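Local coordinates for phenazine-1-carboxylate N-methyltransferase (Pseudomonas aeruginosa, PDB 2IP2), which transfers a methyl group from S-adenosyl-L-methionine to phenazine-1-carboxylate, giving 5-methylphenazine-1-carboxylate in the biosynthesis of the virulence-linked pigment pyocyanin, at residues R169-V174 with I236-R241; G176-L181 with R207-S212; R193-D198 with R218-G223; V230-D235 with R259-G264. One frame throughout, in Å; residues are numbered along the deposited sequence. Where two conformers were deposited one is given.

Interaction 1 of 4, residues R169-V174 with I236-R241; sequences RSFVDV and IYLLSR
Two parallel strands, 170-174 and 236-240, meet edge to edge, and four backbone bonds define their register. Ile236 N gives its hydrogen to Ser170 O, Val172 N to Ile236 O, Leu238 N to Val172 O and Val174 N to Leu238 O. The straightest of them, Leu238 N to Val172 O (2.9 Å), has an angle of 166° at the hydrogen, and all four donors lie close to the C=O axis of their acceptors. Packing is tight on both faces of this part. On one, Phe171 CG sits in the crowded position between backbone N and carbonyl carbon (chi1 64°), and its CD1 meets Leu238 CD1 at 3.6 Å. On the other, the Tyr237 ring lies beside Val172, whose CB stands over one ring face in a CH-pi contact, 4.2 Å from the Tyr237 centroid. Val174 CG1 touches Leu239 CD1 at 3.8 Å.

The C-terminal end is looser. Val174 O and Ser240 N are 4.5 Å apart, too far for a direct bond, and a water accepts the hydrogen of Ser240 N at 2.8 Å. The same water is 2.8 Å from both Val174 O and Asp173 OD1, so it bridges the parting strands. Beyond it, Arg241, predicted to bind S-adenosyl-L-methionine, is exposed.

Asp173 OD2 is held by Thr182 of helix 180-188, which covers the face carrying Phe171 and Leu238. Helix 248-261 covers the Tyr237 and Leu239 face, and strands 193-198 and 267-272 flank the pair in the sheet.

Interaction 2 of 4, residues G176-L181 with R207-S212; sequences GGSGEL and RDNLSS
The glycine-rich turn after the first strand of the Rossmann-like domain, a hallmark of class I methyltransferases, meets here the end of helix 204-209. Gly176 to Gly179 form a type II' beta turn, closed by Gly179 N donating to Gly176 O at 2.9 Å. Gly179 is also the N-cap residue of helix 180-188; its phi of 95°, with the preceding carbonyl O close to where a CB would lie, is a conformation that calls for glycine.

Asn209 carries the contact. Its CG is anti to the backbone N (chi1 -168°), which extends the amide across to the turn, where ND2 serves two acceptors. One is Ser178 O, 2.9 Å from Asn209 ND2; it lies almost in the amide plane, although the nitrogen itself approaches from above the Ser178 carbonyl plane. The second is Glu180 OE2, 2.7 Å from Asn209 ND2, met from above the carboxylate plane. The Glu180 chain bends at chi2 and so curls back toward Asn209, crossing it at about a right angle, with carboxylate and amide planes 30° apart. Next to this polar pair, Leu210 CD2 packs against Gly179 O at 3.7 Å.

Outside the two segments Glu180 OE1 is bonded by Asn154 ND2, and Gly177 N by Asp198 OD2. With an amide donor on each oxygen, the Glu180 carboxylate is probably stabilised as the anion. The two ND2 bonds fix the rotation of the Asn209 amide and tie a backbone carbonyl of the turn and the first residue of helix 180-188 to one donor group.

Interaction 3 of 4, residues R193-D198 with R218-G223; sequences RGVMLD and RVSLVG
Val195 CG1 is anti to the backbone N (chi1 178°), which points it at Val222, whose own chi1 of 3° is nearly eclipsed. Their CG1 atoms come within 3.3 Å, tighter than usual for two methyl groups, so this corner appears strained. Leu197 CG, also anti to its backbone N, carries CD1 over to Val222 CG2 at 3.5 Å, and Val222 thus has one methyl on each neighbour. On the reverse face Met196 CG is anti to N, while Leu221 CG sits beside N and places CD2 4.1 Å from Met196 CB.

Five backbone bonds hold the parallel strands: Gly194 N to Arg218 O, Ser220 N to Gly194 O, Met196 N to Ser220 O, Val222 N to Met196 O and Asp198 N to Val222 O. The shortest is Val222 N to Met196 O, 2.8 Å.

Strand 219-223 is the outermost strand at this end of the chain's sheet. An acidic residue ending the second strand is typical of the class I methyltransferase fold, consistent with the predicted binding of S-adenosyl-L-methionine by Asp198.

Interaction 4 of 4, residues V230-D235 with R259-G264; sequences VPSNGD and REAMAG
Two peptide carbonyls are the flat groups that matter, and each is met from above its plane, off the lone-pair directions. Asn233 N lies 34° above the plane of the Ala261 carbonyl, and Ala263 N lies 38° above that of Gly234. Two bonds, running in opposite directions, join the segments: Asn233 N donates to Ala261 O at 2.6 Å, a short bond, and Ala263 N donates to Gly234 O at 3.0 Å. The positive phi of Asn233 (67°) redirects the chain after its N-H, toward Gly234, whose O takes the second bond.

The Ala263 methyl packs among oxygens: Asn233 OD1 lies 3.7 Å from Ala263 CB, and Asp235 OD1 lies 3.6 Å from the same atom. The tip of Asn233 reaches it with CG anti to the backbone N, that of Asp235 with CG beside its own N. Ala261 CB faces the beginning of the loop, meeting Val230 CG2 at 3.7 Å. A water donates to Asp235 OD1 at 2.8 Å and also to Gly264 O, spanning the two segments, while Asp235 OD2 accepts from Ser170 N in the sheet. The OH of Tyr237, in strand 236-240, is bonded to both Pro231 O and Gly234 N.

Ala261 is the last residue of helix 248-261, and Met262 leaves helical geometry. A carbonyl at a helix C terminus probably carries extra negative polarisation, which would suit the short bond from Asn233 N. The two bonds thus hold the loop before strand 236-240 to the end of the helix that follows that strand.

Overall arrangement
All four contacts belong to the methyltransferase domain, and two are strand pairs of its central sheet. Along the chain the order is 169-174, 176-181, 193-198, 207-212, 218-223, 230-235, 236-241 and 259-264. Interactions 1 and 3, with centres about 10 Å apart, share one sheet whose order is 219-223, 193-198, 170-174, 236-240. Interaction 2 sits at the C-terminal end of these strands, its centre about 9 Å from that of interaction 3. Interaction 4 lies at the far side, its centre about 22 Å from that of interaction 2. Interactions 1, 2 and 3 border the predicted cofactor site through Arg241, the glycine-rich turn and Asp198, while interaction 4 fastens the loop leading into strand 236-240.

Interaction 1 of 4, residues R169-V174 with I236-R241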
loop_
_atom_site.group_PDB
_atom_site.type_symbol
_atom_site.label_atom_id
_atom_site.label_comp_id
_atom_site.label_asym_id
_atom_site.label_seq_id
_atom_site.Cartn_x
_atom_site.Cartn_y
_atom_site.Cartn_z
ATOM N N ARG A 169 0.489 -20.036 -39.483
ATOM C CA ARG A 169 1.908 -19.945 -39.153
ATOM C C ARG A 169 2.387 -20.908 -38.060
ATOM O O ARG A 169 1.592 -21.511 -37.348
ATOM C CB ARG A 169 2.335 -18.489 -38.889
ATOM C CG ARG A 169 2.179 -17.559 -40.126
ATOM C CD ARG A 169 2.135 -16.091 -39.703
ATOM N NE ARG A 169 1.784 -15.153 -40.783
ATOM C CZ ARG A 169 0.548 -14.949 -41.264
ATOM N NH1 ARG A 169 -0.506 -15.615 -40.792
ATOM N NH2 ARG A 169 0.361 -14.078 -42.245
ATOM N N SER A 170 3.698 -21.061 -37.960
ATOM C CA SER A 170 4.289 -21.921 -36.934
ATOM C C SER A 170 5.032 -21.038 -35.895
ATOM O O SER A 170 5.669 -20.049 -36.239
ATOM C CB SER A 170 5.248 -22.950 -37.579
ATOM O OG SER A 170 6.394 -22.353 -38.177
ATOM N N PHE A 171 4.975 -21.405 -34.630
ATOM C CA PHE A 171 5.782 -20.664 -33.688
ATOM C C PHE A 171 6.628 -21.583 -32.824
ATOM O O PHE A 171 6.354 -22.788 -32.764
ATOM C CB PHE A 171 4.888 -19.764 -32.832
ATOM C CG PHE A 171 3.920 -20.518 -31.971
ATOM C CD1 PHE A 171 4.307 -20.956 -30.692
ATOM C CD2 PHE A 171 2.635 -20.832 -32.442
ATOM C CE1 PHE A 171 3.458 -21.642 -29.880
ATOM C CE2 PHE A 171 1.732 -21.516 -31.623
ATOM C CZ PHE A 171 2.139 -21.933 -30.337
ATOM N N VAL A 172 7.639 -21.006 -32.155
ATOM C CA VAL A 172 8.499 -21.747 -31.195
ATOM C C VAL A 172 8.529 -20.938 -29.911
ATOM O O VAL A 172 8.949 -19.774 -29.916
ATOM C CB VAL A 172 9.953 -22.006 -31.758
ATOM C CG1 VAL A 172 10.878 -22.705 -30.735
ATOM C CG2 VAL A 172 9.919 -22.809 -33.056
ATOM N N ASP A 173 8.041 -21.540 -28.836
ATOM C CA ASP A 173 7.971 -20.918 -27.529
ATOM C C ASP A 173 9.269 -21.303 -26.804
ATOM O O ASP A 173 9.367 -22.396 -26.259
ATOM C CB ASP A 173 6.694 -21.409 -26.791
ATOM C CG ASP A 173 6.421 -20.674 -25.466
ATOM O OD1 ASP A 173 7.319 -19.938 -25.014
ATOM O OD2 ASP A 173 5.311 -20.881 -24.845
ATOM N N VAL A 174 10.284 -20.424 -26.844
ATOM C CA VAL A 174 11.561 -20.775 -26.239
ATOM C C VAL A 174 11.547 -20.447 -24.706
ATOM O O VAL A 174 11.298 -19.313 -24.292
ATOM C CB VAL A 174 12.832 -20.267 -27.103
ATOM C CG1 VAL A 174 12.460 -19.765 -28.508
ATOM C CG2 VAL A 174 13.650 -19.275 -26.408
ATOM N N ILE A 236 7.492 -17.582 -36.127
ATOM C CA ILE A 236 7.515 -16.663 -34.971
ATOM C C ILE A 236 8.252 -17.359 -33.793
ATOM O O ILE A 236 7.849 -18.466 -33.379
ATOM C CB ILE A 236 6.080 -16.266 -34.555
ATOM C CG1 ILE A 236 5.380 -15.513 -35.690
ATOM C CG2 ILE A 236 6.136 -15.387 -33.281
ATOM C CD1 ILE A 236 3.863 -15.479 -35.604
ATOM N N TYR A 237 9.306 -16.719 -33.284
ATOM C CA TYR A 237 10.097 -17.203 -32.117
ATOM C C TYR A 237 9.777 -16.287 -30.938
ATOM O O TYR A 237 10.153 -15.123 -30.936
ATOM C CB TYR A 237 11.602 -17.166 -32.402
ATOM C CG TYR A 237 11.954 -18.347 -33.304
ATOM C CD1 TYR A 237 11.562 -18.357 -34.654
ATOM C CD2 TYR A 237 12.641 -19.453 -32.784
ATOM C CE1 TYR A 237 11.858 -19.486 -35.455
ATOM C CE2 TYR A 237 12.942 -20.559 -33.583
ATOM C CZ TYR A 237 12.541 -20.561 -34.914
ATOM O OH TYR A 237 12.810 -21.688 -35.696
ATOM N N LEU A 238 9.097 -16.857 -29.950
ATOM C CA LEU A 238 8.609 -16.106 -28.768
ATOM C C LEU A 238 9.630 -16.300 -27.681
ATOM O O LEU A 238 9.955 -17.449 -27.331
ATOM C CB LEU A 238 7.296 -16.743 -28.348
ATOM C CG LEU A 238 6.205 -16.735 -29.407
ATOM C CD1 LEU A 238 5.207 -17.855 -29.076
ATOM C CD2 LEU A 238 5.610 -15.350 -29.635
ATOM N N LEU A 239 10.140 -15.181 -27.145
ATOM C CA LEU A 239 11.121 -15.122 -26.078
ATOM C C LEU A 239 10.444 -14.387 -24.907
ATOM O O LEU A 239 10.536 -13.175 -24.817
ATOM C CB LEU A 239 12.384 -14.320 -26.549
ATOM C CG LEU A 239 13.492 -15.131 -27.245
ATOM C CD1 LEU A 239 12.937 -16.034 -28.358
ATOM C CD2 LEU A 239 14.636 -14.215 -27.785
ATOM N N SER A 240 9.700 -15.131 -24.079
ATOM C CA SER A 240 8.842 -14.514 -23.059
ATOM C C SER A 240 9.537 -14.664 -21.739
ATOM O O SER A 240 9.812 -15.795 -21.290
ATOM C CB SER A 240 7.465 -15.191 -23.027
ATOM O OG SER A 240 6.648 -14.762 -21.930
ATOM N N ARG A 241 9.843 -13.530 -21.122
ATOM C CA ARG A 241 10.493 -13.529 -19.820
ATOM C C ARG A 241 11.710 -14.454 -19.803
ATOM O O ARG A 241 11.889 -15.208 -18.861
ATOM C CB ARG A 241 9.494 -13.964 -18.735
ATOM C CG ARG A 241 8.334 -13.035 -18.595
ATOM C CD ARG A 241 7.673 -13.168 -17.211
ATOM N NE ARG A 241 6.403 -13.911 -17.241
ATOM C CZ ARG A 241 5.244 -13.404 -17.675
ATOM N NH1 ARG A 241 5.195 -12.153 -18.137
ATOM N NH2 ARG A 241 4.126 -14.142 -17.654
HETATM O O HOH W 1 8.954 -17.787 -24.484
#

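Interaction 2 of 4, residues G176-L181 with R207-S212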
loop_
_atom_site.group_PDB
_atom_site.type_symbol
_atom_site.label_atom_id
_atom_site.label_comp_id
_atom_site.label_asym_id
_atom_site.label_seq_id
_atom_site.Cartn_x
_atom_site.Cartn_y
_atom_site.Cartn_z
ATOM N N GLY A 176 9.437 -22.080 -22.487
ATOM C CA GLY A 176 7.994 -21.929 -22.292
ATOM C C GLY A 176 7.403 -22.219 -20.917
ATOM O O GLY A 176 6.208 -21.862 -20.666
ATOM N N GLY A 177 8.184 -22.889 -20.045
ATOM C CA GLY A 177 7.730 -23.138 -18.658
ATOM C C GLY A 177 6.505 -24.052 -18.594
ATOM O O GLY A 177 6.531 -25.149 -19.154
ATOM N N SER A 178 5.447 -23.608 -17.914
ATOM C CA SER A 178 4.196 -24.364 -17.842
ATOM C C SER A 178 3.400 -24.288 -19.142
ATOM O O SER A 178 2.459 -25.028 -19.320
ATOM C CB SER A 178 3.316 -23.863 -16.671
ATOM O OG SER A 178 2.863 -22.573 -16.912
ATOM N N GLY A 179 3.767 -23.368 -20.028
ATOM C CA GLY A 179 3.145 -23.310 -21.347
ATOM C C GLY A 179 1.979 -22.375 -21.559
ATOM O O GLY A 179 1.229 -22.535 -22.527
ATOM N N GLU A 180 1.792 -21.384 -20.681
ATOM C CA GLU A 180 0.592 -20.539 -20.808
ATOM C C GLU A 180 0.534 -19.728 -22.097
ATOM O O GLU A 180 -0.543 -19.519 -22.639
ATOM C CB GLU A 180 0.436 -19.609 -19.586
ATOM C CG GLU A 180 0.105 -20.404 -18.292
ATOM C CD GLU A 180 -1.301 -21.061 -18.327
ATOM O OE1 GLU A 180 -2.280 -20.396 -18.716
ATOM O OE2 GLU A 180 -1.443 -22.217 -17.900
ATOM N N LEU A 181 1.691 -19.256 -22.563
ATOM C CA LEU A 181 1.745 -18.467 -23.806
ATOM C C LEU A 181 1.353 -19.303 -25.021
ATOM O O LEU A 181 0.483 -18.910 -25.839
ATOM C CB LEU A 181 3.135 -17.841 -23.997
ATOM C CG LEU A 181 3.411 -17.057 -25.278
ATOM C CD1 LEU A 181 2.298 -16.010 -25.623
ATOM C CD2 LEU A 181 4.817 -16.398 -25.225
ATOM N N ARG A 207 3.570 -30.814 -19.905
ATOM C CA ARG A 207 3.018 -32.018 -20.519
ATOM C C ARG A 207 1.622 -32.194 -19.941
ATOM O O ARG A 207 0.690 -32.595 -20.644
ATOM C CB ARG A 207 3.925 -33.208 -20.163
ATOM C CG ARG A 207 3.753 -34.437 -20.988
ATOM C CD ARG A 207 4.895 -35.454 -20.677
ATOM N NE ARG A 207 6.221 -35.013 -21.125
ATOM C CZ ARG A 207 6.601 -34.869 -22.401
ATOM N NH1 ARG A 207 5.749 -35.105 -23.406
ATOM N NH2 ARG A 207 7.842 -34.475 -22.685
ATOM N N ASP A 208 1.476 -31.825 -18.673
ATOM C CA ASP A 208 0.193 -31.848 -17.994
ATOM C C ASP A 208 -0.715 -30.670 -18.382
ATOM O O ASP A 208 -1.893 -30.865 -18.762
ATOM C CB ASP A 208 0.448 -31.825 -16.484
ATOM C CG ASP A 208 -0.770 -32.181 -15.685
ATOM O OD1 ASP A 208 -1.581 -31.263 -15.358
ATOM O OD2 ASP A 208 -0.896 -33.397 -15.352
ATOM N N ASN A 209 -0.159 -29.451 -18.312
ATOM C CA ASN A 209 -0.940 -28.238 -18.547
ATOM C C ASN A 209 -1.475 -28.165 -19.971
ATOM O O ASN A 209 -2.552 -27.614 -20.226
ATOM C CB ASN A 209 -0.096 -26.988 -18.222
ATOM C CG ASN A 209 -0.935 -25.709 -18.175
ATOM O OD1 ASN A 209 -2.097 -25.728 -17.762
ATOM N ND2 ASN A 209 -0.339 -24.574 -18.590
ATOM N N LEU A 210 -0.715 -28.747 -20.890
ATOM C CA LEU A 210 -1.003 -28.772 -22.304
ATOM C C LEU A 210 -1.485 -30.137 -22.791
ATOM O O LEU A 210 -1.423 -30.387 -23.994
ATOM C CB LEU A 210 0.281 -28.437 -23.115
ATOM C CG LEU A 210 0.895 -27.018 -22.972
ATOM C CD1 LEU A 210 2.099 -26.963 -23.832
ATOM C CD2 LEU A 210 -0.038 -25.884 -23.377
ATOM N N SER A 211 -1.978 -30.996 -21.893
ATOM C CA SER A 211 -2.346 -32.346 -22.312
ATOM C C SER A 211 -3.286 -32.382 -23.520
ATOM O O SER A 211 -3.041 -33.134 -24.477
ATOM C CB SER A 211 -2.885 -33.194 -21.147
ATOM O OG SER A 211 -3.918 -32.559 -20.416
ATOM N N SER A 212 -4.347 -31.575 -23.485
ATOM C CA SER A 212 -5.347 -31.607 -24.532
ATOM C C SER A 212 -4.716 -31.277 -25.861
ATOM O O SER A 212 -4.907 -31.997 -26.842
ATOM C CB SER A 212 -6.491 -30.631 -24.253
ATOM O OG SER A 212 -7.308 -31.160 -23.228
#

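Interaction 3 of 4, residues R193-D198 with R218-G223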
loop_
_atom_site.group_PDB
_atom_site.type_symbol
_atom_site.label_atom_id
_atom_site.label_comp_id
_atom_site.label_asym_id
_atom_site.label_seq_id
_atom_site.Cartn_x
_atom_site.Cartn_y
_atom_site.Cartn_z
ATOM N N ARG A 193 0.223 -23.659 -35.325
ATOM C CA ARG A 193 0.951 -24.845 -34.878
ATOM C C ARG A 193 2.230 -24.371 -34.209
ATOM O O ARG A 193 2.814 -23.378 -34.637
ATOM C CB ARG A 193 1.321 -25.767 -36.053
ATOM C CG ARG A 193 0.129 -26.294 -36.905
ATOM C CD ARG A 193 0.402 -27.684 -37.582
ATOM N NE ARG A 193 1.803 -27.908 -37.976
ATOM C CZ ARG A 193 2.581 -28.885 -37.497
ATOM N NH1 ARG A 193 2.113 -29.763 -36.610
ATOM N NH2 ARG A 193 3.837 -28.981 -37.903
ATOM N N GLY A 194 2.655 -25.077 -33.164
ATOM C CA GLY A 194 3.755 -24.599 -32.360
ATOM C C GLY A 194 4.570 -25.681 -31.691
ATOM O O GLY A 194 4.104 -26.805 -31.493
ATOM N N VAL A 195 5.783 -25.294 -31.321
ATOM C CA VAL A 195 6.684 -26.104 -30.525
ATOM C C VAL A 195 7.060 -25.330 -29.271
ATOM O O VAL A 195 7.412 -24.125 -29.334
ATOM C CB VAL A 195 7.993 -26.433 -31.318
ATOM C CG1 VAL A 195 8.943 -27.228 -30.452
ATOM C CG2 VAL A 195 7.652 -27.263 -32.597
ATOM N N MET A 196 6.975 -26.001 -28.137
ATOM C CA MET A 196 7.509 -25.431 -26.922
ATOM C C MET A 196 8.794 -26.145 -26.536
ATOM O O MET A 196 8.834 -27.371 -26.361
ATOM C CB MET A 196 6.497 -25.568 -25.785
ATOM C CG MET A 196 7.049 -25.202 -24.394
ATOM S SD MET A 196 5.780 -25.470 -23.164
ATOM C CE MET A 196 4.439 -24.612 -23.980
ATOM N N LEU A 197 9.837 -25.346 -26.377
ATOM C CA LEU A 197 11.127 -25.804 -25.896
ATOM C C LEU A 197 11.276 -25.467 -24.412
ATOM O O LEU A 197 10.966 -24.371 -23.974
ATOM C CB LEU A 197 12.224 -25.064 -26.671
ATOM C CG LEU A 197 13.688 -25.372 -26.349
ATOM C CD1 LEU A 197 14.057 -26.805 -26.850
ATOM C CD2 LEU A 197 14.604 -24.311 -27.053
ATOM N N ASP A 198 11.792 -26.404 -23.648
ATOM C CA ASP A 198 12.358 -26.098 -22.339
ATOM C C ASP A 198 13.454 -27.117 -22.081
ATOM O O ASP A 198 13.733 -27.930 -22.956
ATOM C CB ASP A 198 11.284 -26.100 -21.228
ATOM C CG ASP A 198 11.625 -25.170 -20.084
ATOM O OD1 ASP A 198 12.829 -25.099 -19.691
ATOM O OD2 ASP A 198 10.683 -24.509 -19.570
ATOM N N ARG A 218 -1.493 -30.423 -32.189
ATOM C CA ARG A 218 -1.308 -28.999 -32.530
ATOM C C ARG A 218 0.054 -28.431 -32.040
ATOM O O ARG A 218 0.669 -27.536 -32.687
ATOM C CB ARG A 218 -2.478 -28.205 -31.905
ATOM C CG ARG A 218 -3.812 -28.483 -32.642
ATOM C CD ARG A 218 -5.034 -28.623 -31.750
ATOM N NE ARG A 218 -6.254 -28.296 -32.492
ATOM C CZ ARG A 218 -6.807 -29.057 -33.452
ATOM N NH1 ARG A 218 -6.248 -30.214 -33.808
ATOM N NH2 ARG A 218 -7.921 -28.655 -34.070
ATOM N N VAL A 219 0.512 -28.943 -30.907
ATOM C CA VAL A 219 1.768 -28.517 -30.349
ATOM C C VAL A 219 2.558 -29.769 -30.066
ATOM O O VAL A 219 1.957 -30.827 -29.851
ATOM C CB VAL A 219 1.552 -27.657 -29.043
ATOM C CG1 VAL A 219 0.838 -28.438 -27.980
ATOM C CG2 VAL A 219 2.885 -27.141 -28.438
ATOM N N SER A 220 3.893 -29.654 -30.062
ATOM C CA SER A 220 4.746 -30.663 -29.444
ATOM C C SER A 220 5.706 -29.987 -28.485
ATOM O O SER A 220 5.890 -28.751 -28.564
ATOM C CB SER A 220 5.521 -31.426 -30.528
ATOM O OG SER A 220 6.296 -30.549 -31.341
ATOM N N LEU A 221 6.312 -30.777 -27.594
ATOM C CA LEU A 221 7.317 -30.287 -26.677
ATOM C C LEU A 221 8.687 -30.803 -27.088
ATOM O O LEU A 221 8.824 -31.946 -27.517
ATOM C CB LEU A 221 7.041 -30.721 -25.230
ATOM C CG LEU A 221 5.638 -30.671 -24.614
ATOM C CD1 LEU A 221 5.656 -31.016 -23.091
ATOM C CD2 LEU A 221 5.058 -29.283 -24.789
ATOM N N VAL A 222 9.719 -29.993 -26.927
ATOM C CA VAL A 222 11.076 -30.549 -27.031
ATOM C C VAL A 222 11.959 -30.199 -25.834
ATOM O O VAL A 222 11.855 -29.104 -25.289
ATOM C CB VAL A 222 11.754 -30.352 -28.440
ATOM C CG1 VAL A 222 10.926 -29.585 -29.381
ATOM C CG2 VAL A 222 13.258 -29.901 -28.367
ATOM N N GLY A 223 12.765 -31.175 -25.388
ATOM C CA GLY A 223 13.680 -30.951 -24.270
ATOM C C GLY A 223 15.025 -30.622 -24.895
ATOM O O GLY A 223 15.468 -31.314 -25.813
#

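Interaction 4 of 4, residues V230-D235 with R259-G264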
loop_
_atom_site.group_PDB
_atom_site.type_symbol
_atom_site.label_atom_id
_atom_site.label_comp_id
_atom_site.label_asym_id
_atom_site.label_seq_id
_atom_site.Cartn_x
_atom_site.Cartn_y
_atom_site.Cartn_z
ATOM N N VAL A 230 17.784 -24.367 -31.059
ATOM C CA VAL A 230 16.311 -24.202 -31.023
ATOM C C VAL A 230 15.642 -24.858 -32.233
ATOM O O VAL A 230 16.278 -24.970 -33.260
ATOM C CB VAL A 230 15.846 -22.716 -30.954
ATOM C CG1 VAL A 230 16.414 -22.004 -29.700
ATOM C CG2 VAL A 230 16.154 -21.965 -32.260
ATOM N N PRO A 231 14.373 -25.297 -32.098
ATOM C CA PRO A 231 13.604 -25.869 -33.217
ATOM C C PRO A 231 13.602 -24.961 -34.453
ATOM O O PRO A 231 13.538 -23.708 -34.338
ATOM C CB PRO A 231 12.180 -26.057 -32.638
ATOM C CG PRO A 231 12.381 -26.174 -31.133
ATOM C CD PRO A 231 13.608 -25.312 -30.829
ATOM N N SER A 232 13.725 -25.600 -35.624
ATOM C CA SER A 232 13.955 -24.881 -36.880
ATOM C C SER A 232 12.681 -24.485 -37.643
ATOM O O SER A 232 11.580 -25.059 -37.447
ATOM C CB SER A 232 14.883 -25.684 -37.820
ATOM O OG SER A 232 16.248 -25.494 -37.499
ATOM N N ASN A 233 12.877 -23.532 -38.556
ATOM C CA ASN A 233 11.871 -23.147 -39.563
ATOM C C ASN A 233 10.608 -22.484 -38.999
ATOM O O ASN A 233 9.572 -22.487 -39.651
ATOM C CB ASN A 233 11.469 -24.393 -40.457
ATOM C CG ASN A 233 11.006 -23.965 -41.859
ATOM O OD1 ASN A 233 11.549 -22.988 -42.415
ATOM N ND2 ASN A 233 9.992 -24.666 -42.427
ATOM N N GLY A 234 10.697 -21.917 -37.791
ATOM C CA GLY A 234 9.563 -21.252 -37.168
ATOM C C GLY A 234 9.353 -19.928 -37.867
ATOM O O GLY A 234 10.313 -19.282 -38.241
ATOM N N ASP A 235 8.101 -19.537 -38.042
ATOM C CA ASP A 235 7.744 -18.174 -38.475
ATOM C C ASP A 235 7.875 -17.156 -37.334
ATOM O O ASP A 235 8.302 -16.008 -37.553
ATOM C CB ASP A 235 6.324 -18.133 -39.056
ATOM C CG ASP A 235 6.169 -19.067 -40.269
ATOM O OD1 ASP A 235 7.030 -18.984 -41.186
ATOM O OD2 ASP A 235 5.221 -19.863 -40.261
ATOM N N ARG A 259 18.202 -16.702 -35.079
ATOM C CA ARG A 259 18.419 -16.016 -36.346
ATOM C C ARG A 259 18.681 -17.015 -37.477
ATOM O O ARG A 259 18.208 -16.840 -38.600
ATOM C CB ARG A 259 19.614 -15.063 -36.241
ATOM C CG ARG A 259 19.756 -14.021 -37.372
ATOM C CD ARG A 259 21.063 -13.184 -37.156
ATOM N NE ARG A 259 22.224 -14.072 -36.938
ATOM C CZ ARG A 259 22.985 -14.162 -35.840
ATOM N NH1 ARG A 259 22.758 -13.423 -34.740
ATOM N NH2 ARG A 259 23.990 -15.042 -35.835
ATOM N N GLU A 260 19.419 -18.048 -37.138
ATOM C CA GLU A 260 19.798 -19.072 -38.074
ATOM C C GLU A 260 18.731 -20.144 -38.256
ATOM O O GLU A 260 18.731 -20.820 -39.270
ATOM C CB GLU A 260 21.097 -19.721 -37.612
ATOM C CG GLU A 260 22.325 -18.863 -37.824
ATOM C CD GLU A 260 22.173 -17.846 -38.963
ATOM O OE1 GLU A 260 22.377 -18.215 -40.145
ATOM O OE2 GLU A 260 21.861 -16.660 -38.671
ATOM N N ALA A 261 17.832 -20.304 -37.291
ATOM C CA ALA A 261 16.848 -21.404 -37.331
ATOM C C ALA A 261 15.566 -21.022 -38.025
ATOM O O ALA A 261 14.905 -21.860 -38.655
ATOM C CB ALA A 261 16.560 -21.886 -35.926
ATOM N N MET A 262 15.224 -19.738 -37.935
ATOM C CA MET A 262 13.918 -19.259 -38.357
ATOM C C MET A 262 13.721 -19.306 -39.872
ATOM O O MET A 262 14.703 -19.286 -40.601
ATOM C CB MET A 262 13.685 -17.852 -37.808
ATOM C CG MET A 262 14.498 -16.772 -38.451
ATOM S SD MET A 262 14.009 -15.205 -37.738
ATOM C CE MET A 262 15.156 -14.105 -38.557
ATOM N N ALA A 263 12.456 -19.405 -40.303
ATOM C CA ALA A 263 12.037 -19.268 -41.715
ATOM C C ALA A 263 12.376 -17.909 -42.335
ATOM O O ALA A 263 12.660 -16.947 -41.601
ATOM C CB ALA A 263 10.536 -19.519 -41.829
ATOM N N GLY A 264 12.331 -17.832 -43.682
ATOM C CA GLY A 264 12.390 -16.569 -44.414
ATOM C C GLY A 264 11.347 -15.560 -43.931
ATOM O O GLY A 264 10.149 -15.864 -43.883
HETATM O O HOH W 2 8.383 -16.611 -41.600
#